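Local coordinates for protein beta-N-acetylhexosaminidase (Arthrobacter aurescens, PDB 3RCN) that probably hydrolyses terminal non-reducing N-acetyl-D-hexosamine residues in N-acetyl-beta-D-hexosaminides, as a member of glycosyl hydrolase family 20, at residues L408-A413 / V422-T427; Q429-F434 / S476-V481. All blocks are in the same frame, centred on the assembly; numbering follows the deposited sequence.

Overall arrangement
Two contacts in series show how one long excursion from a barrel wall is folded back onto its own domain. Contact 1 joins 408-413 to 422-427 within the connection between barrel strands 397-400 and 449-456; contact 2 then sets the helix that follows, 428-432, against helix 474-483. Their centres are 14 Å apart, and they touch directly: T426 CG2 lies 3.5 Å from V431 CG2, and L408 CD2 is 3.9 Å from I478 CD1. T427 belongs to contact 1, yet its side chain caps A430 N in the 429-434 segment. Contact 1 is nearer the catalytic centre, the D409 side chain being about 10 Å from that of E316, the predicted proton donor; contact 2 lies away from it.

Contact 1: residues L408-A413 / V422-T427; sequences LDHRQA and VGFVTT
H410 and R411 meet V422-T427 in the long connection that follows strand 397-400 of the family 20 TIM barrel and includes the short strand 422-423; here the chain doubles back on itself across eight intervening residues. Backbone bonds tie the two sides at R411: its N donates to V422 O at 3.1 Å, and its O accepts T426 N at 2.9 Å. A water adds a bridge, donating to D409 O and accepting from V422 N.

Ring contacts centre on H410. Its imidazole lies flat over G423, whose CA sits 3.6 Å from the ring centroid and close to the ring normal, a CH-pi contact. Having no side chain and a positive phi, G423 lets the ring come down directly on the main chain. The F424 side chain lies beside that of H410, both pointing the same way, with the ring planes at an oblique 69°, and H410 CE1 is 3.8 Å from F424 CD2.

Polar and apolar contacts combine at R411. CG stands between the backbone N and the carbonyl carbon (chi1 67°), and the chain bends at chi2 before running on to the guanidinium. There NE donates to G423 O from above the carbonyl plane, in a clearly bent bond of 2.7 Å, while V425 CG2 covers one guanidinium face over its centre. NH2 carries on to R533 O, next to strand 531-532, which pairs with 422-423.

Beyond R411, Q412 turns its amide to F469 O and a bound glycerol, probably from the crystallisation liquor. Its CA makes a CA-H...O contact with T426 O, and on the last residue of the crossing T427 CG2 rests 3.6 Å from Q412 O.

Contact 2: residues Q429-F434 / S476-V481; sequences QAVYEF and SAISEV
Y432 sets ring atom CD1 against A477, 3.8 Å from A477 CB and with A477 O at the ring edge near its plane, where the short helix 428-432 meets helix 474-483. Both belong to the family 20 TIM-barrel domain: the first lies in the connection leading to barrel strand 449-456, the second in the chain that leaves it. All the touching residues are buried, so this is an interior helix-to-helix seam, set away from the predicted catalytic acid.

The tyrosine carries the polar part of the seam. CG stands anti to the backbone N (chi1 -178°); at the far end of the ring, OH donates to E480 OE2 at 2.7 Å. The acceptor lies near the ring plane and is met on its anti side; ring and carboxylate planes are turned 61° from each other. E480 is held from several directions, since OE2 also forms a salt bridge with R497 and OE1 accepts A13 N. These partners probably favour the ionised form and fix the rotation of the carboxylate, which in turn holds the phenol oxygen. The tyrosine ring is itself stacked with F494 and makes a cation-pi contact with R489.

Apolar groups complete the join on both sides of Y432 in sequence. V431 packs against A477 and I478, its CG2 4.1 Å from I478 CD1. Further along, the two methyls of V481 divide their neighbours. CG2 faces the end of the short helix, 3.4 Å from Y432 O and beside V431 O. CG1 serves F434, just beyond that end: the two side chains cross at about a right angle, and CG1 meets the ring at its edge, 4.0 Å from F434 CD2.

Contact 1: residues L408-A413 / V422-T427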
ATOM      1  N   LEU A 408      14.171  -1.372  16.436  1.00 35.17           N
ATOM      2  CA  LEU A 408      13.151  -2.354  16.087  1.00 37.64           C
ATOM      3  C   LEU A 408      13.568  -3.324  14.984  1.00 35.53           C
ATOM      4  O   LEU A 408      12.847  -4.268  14.678  1.00 38.06           O
ATOM      5  CB  LEU A 408      11.839  -1.656  15.715  1.00 45.59           C
ATOM      6  CG  LEU A 408      11.219  -0.769  16.796  1.00 42.95           C
ATOM      7  CD1 LEU A 408       9.931  -0.100  16.302  1.00 38.66           C
ATOM      8  CD2 LEU A 408      10.964  -1.582  18.055  1.00 37.48           C
ATOM      9  N   ASP A 409      14.719  -3.089  14.373  1.00 36.30           N
ATOM     10  CA  ASP A 409      15.298  -4.077  13.475  1.00 34.18           C
ATOM     11  C   ASP A 409      15.847  -5.259  14.287  1.00 32.76           C
ATOM     12  O   ASP A 409      16.153  -6.311  13.733  1.00 33.61           O
ATOM     13  CB  ASP A 409      16.373  -3.456  12.565  1.00 37.13           C
ATOM     14  CG  ASP A 409      17.474  -2.720  13.345  1.00 45.97           C
ATOM     15  OD1 ASP A 409      18.666  -2.921  13.012  1.00 50.65           O
ATOM     16  OD2 ASP A 409      17.160  -1.924  14.268  1.00 43.80           O
ATOM     17  N   HIS A 410      15.931  -5.104  15.605  1.00 28.71           N
ATOM     18  CA  HIS A 410      16.485  -6.163  16.447  1.00 33.74           C
ATOM     19  C   HIS A 410      15.466  -7.244  16.742  1.00 37.20           C
ATOM     20  O   HIS A 410      14.292  -6.953  16.966  1.00 36.81           O
ATOM     21  CB  HIS A 410      17.030  -5.624  17.776  1.00 35.18           C
ATOM     22  CG  HIS A 410      18.246  -4.771  17.634  1.00 41.96           C
ATOM     23  ND1 HIS A 410      19.029  -4.412  18.709  1.00 42.06           N
ATOM     24  CD2 HIS A 410      18.808  -4.189  16.546  1.00 42.05           C
ATOM     25  CE1 HIS A 410      20.018  -3.645  18.291  1.00 43.98           C
ATOM     26  NE2 HIS A 410      19.906  -3.497  16.982  1.00 46.04           N
ATOM     27  N   ARG A 411      15.955  -8.482  16.794  1.00 36.32           N
ATOM     28  CA  ARG A 411      15.147  -9.672  17.008  1.00 35.38           C
ATOM     29  C   ARG A 411      14.251  -9.595  18.242  1.00 40.34           C
ATOM     30  O   ARG A 411      14.659  -9.086  19.279  1.00 38.93           O
ATOM     31  CB  ARG A 411      16.059 -10.884  17.118  1.00 36.03           C
ATOM     32  CG  ARG A 411      16.929 -10.894  18.350  1.00 31.54           C
ATOM     33  CD  ARG A 411      18.289 -11.434  17.980  1.00 36.47           C
ATOM     34  NE  ARG A 411      19.255 -11.331  19.068  1.00 42.13           N
ATOM     35  CZ  ARG A 411      19.733 -12.371  19.738  1.00 46.40           C
ATOM     36  NH1 ARG A 411      19.331 -13.598  19.437  1.00 51.63           N
ATOM     37  NH2 ARG A 411      20.618 -12.184  20.702  1.00 46.58           N
ATOM     38  N   GLN A 412      13.028 -10.112  18.113  1.00 44.06           N
ATOM     39  CA  GLN A 412      11.997  -9.981  19.142  1.00 38.41           C
ATOM     40  C   GLN A 412      11.993 -11.133  20.129  1.00 40.70           C
ATOM     41  O   GLN A 412      11.228 -11.135  21.089  1.00 48.29           O
ATOM     42  CB  GLN A 412      10.625  -9.845  18.482  1.00 34.58           C
ATOM     43  CG  GLN A 412      10.631  -8.738  17.457  1.00 40.19           C
ATOM     44  CD  GLN A 412       9.273  -8.413  16.889  1.00 37.74           C
ATOM     45  OE1 GLN A 412       8.285  -8.309  17.617  1.00 38.91           O
ATOM     46  NE2 GLN A 412       9.220  -8.228  15.572  1.00 28.94           N
ATOM     47  N   ALA A 413      12.841 -12.121  19.892  1.00 40.36           N
ATOM     48  CA  ALA A 413      12.951 -13.237  20.819  1.00 44.28           C
ATOM     49  C   ALA A 413      14.294 -13.931  20.647  1.00 48.98           C
ATOM     50  O   ALA A 413      14.943 -13.787  19.616  1.00 56.82           O
ATOM     51  CB  ALA A 413      11.802 -14.219  20.601  1.00 47.37           C
ATOM     52  N   VAL A 422      19.257 -10.331  14.414  1.00 44.55           N
ATOM     53  CA  VAL A 422      20.367  -9.410  14.566  1.00 36.03           C
ATOM     54  C   VAL A 422      20.134  -8.542  15.791  1.00 37.64           C
ATOM     55  O   VAL A 422      18.998  -8.348  16.218  1.00 37.37           O
ATOM     56  CB  VAL A 422      20.553  -8.482  13.334  1.00 43.51           C
ATOM     57  CG1 VAL A 422      21.011  -9.265  12.108  1.00 36.55           C
ATOM     58  CG2 VAL A 422      19.288  -7.682  13.044  1.00 45.60           C
ATOM     59  N   GLY A 423      21.212  -8.023  16.360  1.00 35.56           N
ATOM     60  CA  GLY A 423      21.099  -7.152  17.505  1.00 37.42           C
ATOM     61  C   GLY A 423      20.750  -7.930  18.753  1.00 38.16           C
ATOM     62  O   GLY A 423      20.860  -9.154  18.789  1.00 35.06           O
ATOM     63  N   PHE A 424      20.361  -7.193  19.786  1.00 37.77           N
ATOM     64  CA  PHE A 424      19.979  -7.757  21.072  1.00 40.05           C
ATOM     65  C   PHE A 424      18.557  -8.291  21.032  1.00 42.84           C
ATOM     66  O   PHE A 424      17.751  -7.857  20.205  1.00 39.55           O
ATOM     67  CB  PHE A 424      20.095  -6.691  22.163  1.00 40.56           C
ATOM     68  CG  PHE A 424      21.359  -5.884  22.085  1.00 43.13           C
ATOM     69  CD1 PHE A 424      22.586  -6.473  22.321  1.00 40.10           C
ATOM     70  CD2 PHE A 424      21.316  -4.537  21.764  1.00 50.33           C
ATOM     71  CE1 PHE A 424      23.747  -5.736  22.242  1.00 46.08           C
ATOM     72  CE2 PHE A 424      22.476  -3.795  21.691  1.00 52.01           C
ATOM     73  CZ  PHE A 424      23.692  -4.396  21.931  1.00 49.84           C
ATOM     74  N   VAL A 425      18.234  -9.221  21.925  1.00 39.18           N
ATOM     75  CA  VAL A 425      16.844  -9.619  22.037  1.00 41.75           C
ATOM     76  C   VAL A 425      16.113  -8.435  22.633  1.00 40.86           C
ATOM     77  O   VAL A 425      16.413  -8.019  23.746  1.00 38.71           O
ATOM     78  CB  VAL A 425      16.653 -10.814  22.996  1.00 41.74           C
ATOM     79  CG1 VAL A 425      15.156 -11.118  23.178  1.00 35.50           C
ATOM     80  CG2 VAL A 425      17.405 -12.042  22.491  1.00 41.33           C
ATOM     81  N   THR A 426      15.123  -7.921  21.912  1.00 37.73           N
ATOM     82  CA  THR A 426      14.336  -6.812  22.418  1.00 41.35           C
ATOM     83  C   THR A 426      12.875  -7.207  22.331  1.00 42.70           C
ATOM     84  O   THR A 426      12.286  -7.224  21.242  1.00 46.31           O
ATOM     85  CB  THR A 426      14.533  -5.578  21.530  1.00 47.25           C
ATOM     86  OG1 THR A 426      15.936  -5.323  21.347  1.00 44.91           O
ATOM     87  CG2 THR A 426      13.818  -4.362  22.129  1.00 26.25           C
ATOM     88  N   THR A 427      12.255  -7.434  23.481  1.00 36.94           N
ATOM     89  CA  THR A 427      10.959  -8.087  23.459  1.00 43.29           C
ATOM     90  C   THR A 427       9.848  -7.081  23.669  1.00 48.36           C
ATOM     91  O   THR A 427      10.096  -5.909  23.962  1.00 50.27           O
ATOM     92  CB  THR A 427      10.866  -9.154  24.563  1.00 42.78           C
ATOM     93  OG1 THR A 427      10.909  -8.515  25.845  1.00 45.15           O
ATOM     94  CG2 THR A 427      12.021 -10.133  24.457  1.00 40.41           C
TER
HETATM   95  O   HOH W   1      16.481  -9.164  13.920  1.00 37.25           O

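Contact 2: residues Q429-F434 / S476-V481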
ATOM      1  N   GLN A 429       7.719  -7.007  26.159  1.00 43.36           N
ATOM      2  CA  GLN A 429       7.650  -6.602  27.552  1.00 48.64           C
ATOM      3  C   GLN A 429       8.820  -5.676  27.903  1.00 52.79           C
ATOM      4  O   GLN A 429       8.633  -4.651  28.552  1.00 56.25           O
ATOM      5  CB  GLN A 429       7.622  -7.833  28.456  1.00 49.11           C
ATOM      6  CG  GLN A 429       7.567  -7.540  29.946  1.00 51.08           C
ATOM      7  CD  GLN A 429       7.651  -8.813  30.782  1.00 55.67           C
ATOM      8  OE1 GLN A 429       7.576  -8.768  32.003  1.00 55.46           O
ATOM      9  NE2 GLN A 429       7.807  -9.955  30.119  1.00 60.81           N
ATOM     10  N   ALA A 430      10.019  -6.031  27.453  1.00 45.72           N
ATOM     11  CA  ALA A 430      11.196  -5.217  27.717  1.00 43.66           C
ATOM     12  C   ALA A 430      10.976  -3.782  27.241  1.00 47.37           C
ATOM     13  O   ALA A 430      11.219  -2.825  27.965  1.00 54.65           O
ATOM     14  CB  ALA A 430      12.422  -5.828  27.051  1.00 33.47           C
ATOM     15  N   VAL A 431      10.499  -3.653  26.012  1.00 43.49           N
ATOM     16  CA  VAL A 431      10.247  -2.367  25.392  1.00 38.68           C
ATOM     17  C   VAL A 431       9.143  -1.597  26.123  1.00 43.30           C
ATOM     18  O   VAL A 431       9.128  -0.365  26.115  1.00 34.61           O
ATOM     19  CB  VAL A 431       9.862  -2.580  23.905  1.00 50.92           C
ATOM     20  CG1 VAL A 431       8.751  -1.641  23.470  1.00 48.45           C
ATOM     21  CG2 VAL A 431      11.082  -2.455  23.018  1.00 46.82           C
ATOM     22  N   TYR A 432       8.212  -2.321  26.742  1.00 43.58           N
ATOM     23  CA  TYR A 432       7.089  -1.675  27.413  1.00 40.15           C
ATOM     24  C   TYR A 432       7.511  -1.131  28.756  1.00 39.81           C
ATOM     25  O   TYR A 432       6.886  -0.219  29.295  1.00 41.70           O
ATOM     26  CB  TYR A 432       5.935  -2.643  27.621  1.00 32.68           C
ATOM     27  CG  TYR A 432       4.711  -2.009  28.268  1.00 37.96           C
ATOM     28  CD1 TYR A 432       3.929  -1.089  27.569  1.00 43.66           C
ATOM     29  CD2 TYR A 432       4.320  -2.347  29.566  1.00 35.94           C
ATOM     30  CE1 TYR A 432       2.801  -0.513  28.146  1.00 40.04           C
ATOM     31  CE2 TYR A 432       3.196  -1.772  30.154  1.00 30.11           C
ATOM     32  CZ  TYR A 432       2.441  -0.860  29.434  1.00 40.16           C
ATOM     33  OH  TYR A 432       1.330  -0.283  29.999  1.00 42.95           O
ATOM     34  N   GLU A 433       8.566  -1.714  29.298  1.00 42.74           N
ATOM     35  CA  GLU A 433       9.083  -1.316  30.595  1.00 44.49           C
ATOM     36  C   GLU A 433      10.237  -0.300  30.511  1.00 48.45           C
ATOM     37  O   GLU A 433      10.790   0.090  31.522  1.00 61.55           O
ATOM     38  CB  GLU A 433       9.439  -2.558  31.400  1.00 46.94           C
ATOM     39  CG  GLU A 433       8.195  -3.420  31.687  1.00 53.79           C
ATOM     40  CD  GLU A 433       8.484  -4.615  32.582  1.00 67.65           C
ATOM     41  OE1 GLU A 433       9.683  -4.903  32.838  1.00 72.29           O
ATOM     42  OE2 GLU A 433       7.506  -5.262  33.029  1.00 66.37           O
ATOM     43  N   PHE A 434      10.568   0.141  29.300  1.00 47.96           N
ATOM     44  CA  PHE A 434      11.617   1.134  29.055  1.00 56.77           C
ATOM     45  C   PHE A 434      11.394   2.531  29.650  1.00 61.13           C
ATOM     46  O   PHE A 434      10.265   3.013  29.722  1.00 58.31           O
ATOM     47  CB  PHE A 434      11.840   1.286  27.549  1.00 60.07           C
ATOM     48  CG  PHE A 434      12.523   2.577  27.163  1.00 66.92           C
ATOM     49  CD1 PHE A 434      13.912   2.660  27.108  1.00 65.41           C
ATOM     50  CD2 PHE A 434      11.772   3.712  26.850  1.00 69.57           C
ATOM     51  CE1 PHE A 434      14.537   3.854  26.750  1.00 69.67           C
ATOM     52  CE2 PHE A 434      12.392   4.918  26.498  1.00 63.09           C
ATOM     53  CZ  PHE A 434      13.767   4.986  26.444  1.00 65.13           C
ATOM     54  N   SER A 476       3.400  -0.578  19.301  1.00 34.39           N
ATOM     55  CA  SER A 476       2.163  -0.282  20.014  1.00 42.49           C
ATOM     56  C   SER A 476       2.452  -0.041  21.491  1.00 43.64           C
ATOM     57  O   SER A 476       1.920   0.895  22.097  1.00 42.47           O
ATOM     58  CB  SER A 476       1.148  -1.416  19.862  1.00 41.70           C
ATOM     59  OG  SER A 476       0.766  -1.588  18.512  1.00 45.04           O
ATOM     60  N   ALA A 477       3.290  -0.898  22.068  1.00 39.07           N
ATOM     61  CA  ALA A 477       3.707  -0.751  23.458  1.00 37.01           C
ATOM     62  C   ALA A 477       4.535   0.535  23.658  1.00 42.40           C
ATOM     63  O   ALA A 477       4.353   1.280  24.631  1.00 40.99           O
ATOM     64  CB  ALA A 477       4.493  -1.970  23.884  1.00 30.36           C
ATOM     65  N   ILE A 478       5.435   0.789  22.714  1.00 39.56           N
ATOM     66  CA  ILE A 478       6.214   2.017  22.684  1.00 35.07           C
ATOM     67  C   ILE A 478       5.328   3.263  22.605  1.00 33.94           C
ATOM     68  O   ILE A 478       5.578   4.244  23.297  1.00 38.66           O
ATOM     69  CB  ILE A 478       7.249   1.979  21.535  1.00 33.04           C
ATOM     70  CG1 ILE A 478       8.439   1.111  21.940  1.00 35.02           C
ATOM     71  CG2 ILE A 478       7.742   3.358  21.198  1.00 25.86           C
ATOM     72  CD1 ILE A 478       9.117   0.403  20.792  1.00 29.93           C
ATOM     73  N   SER A 479       4.288   3.236  21.779  1.00 32.63           N
ATOM     74  CA  SER A 479       3.417   4.407  21.666  1.00 36.23           C
ATOM     75  C   SER A 479       2.800   4.746  23.018  1.00 40.94           C
ATOM     76  O   SER A 479       2.544   5.917  23.308  1.00 45.18           O
ATOM     77  CB  SER A 479       2.319   4.212  20.608  1.00 40.78           C
ATOM     78  OG  SER A 479       1.277   3.353  21.063  1.00 43.95           O
ATOM     79  N   GLU A 480       2.565   3.722  23.842  1.00 34.77           N
ATOM     80  CA  GLU A 480       2.010   3.931  25.179  1.00 36.53           C
ATOM     81  C   GLU A 480       3.056   4.534  26.119  1.00 42.81           C
ATOM     82  O   GLU A 480       2.780   5.465  26.878  1.00 40.04           O
ATOM     83  CB  GLU A 480       1.452   2.629  25.760  1.00 29.29           C
ATOM     84  CG  GLU A 480       0.836   2.819  27.135  1.00 36.27           C
ATOM     85  CD  GLU A 480      -0.339   1.889  27.423  1.00 42.19           C
ATOM     86  OE1 GLU A 480      -1.311   1.899  26.642  1.00 43.21           O
ATOM     87  OE2 GLU A 480      -0.293   1.162  28.440  1.00 39.35           O
ATOM     88  N   VAL A 481       4.264   3.988  26.060  1.00 42.88           N
ATOM     89  CA  VAL A 481       5.369   4.520  26.838  1.00 39.17           C
ATOM     90  C   VAL A 481       5.547   6.014  26.549  1.00 37.17           C
ATOM     91  O   VAL A 481       5.770   6.793  27.465  1.00 37.49           O
ATOM     92  CB  VAL A 481       6.678   3.741  26.564  1.00 37.34           C
ATOM     93  CG1 VAL A 481       7.869   4.428  27.218  1.00 20.09           C
ATOM     94  CG2 VAL A 481       6.550   2.284  27.028  1.00 24.33           C
TER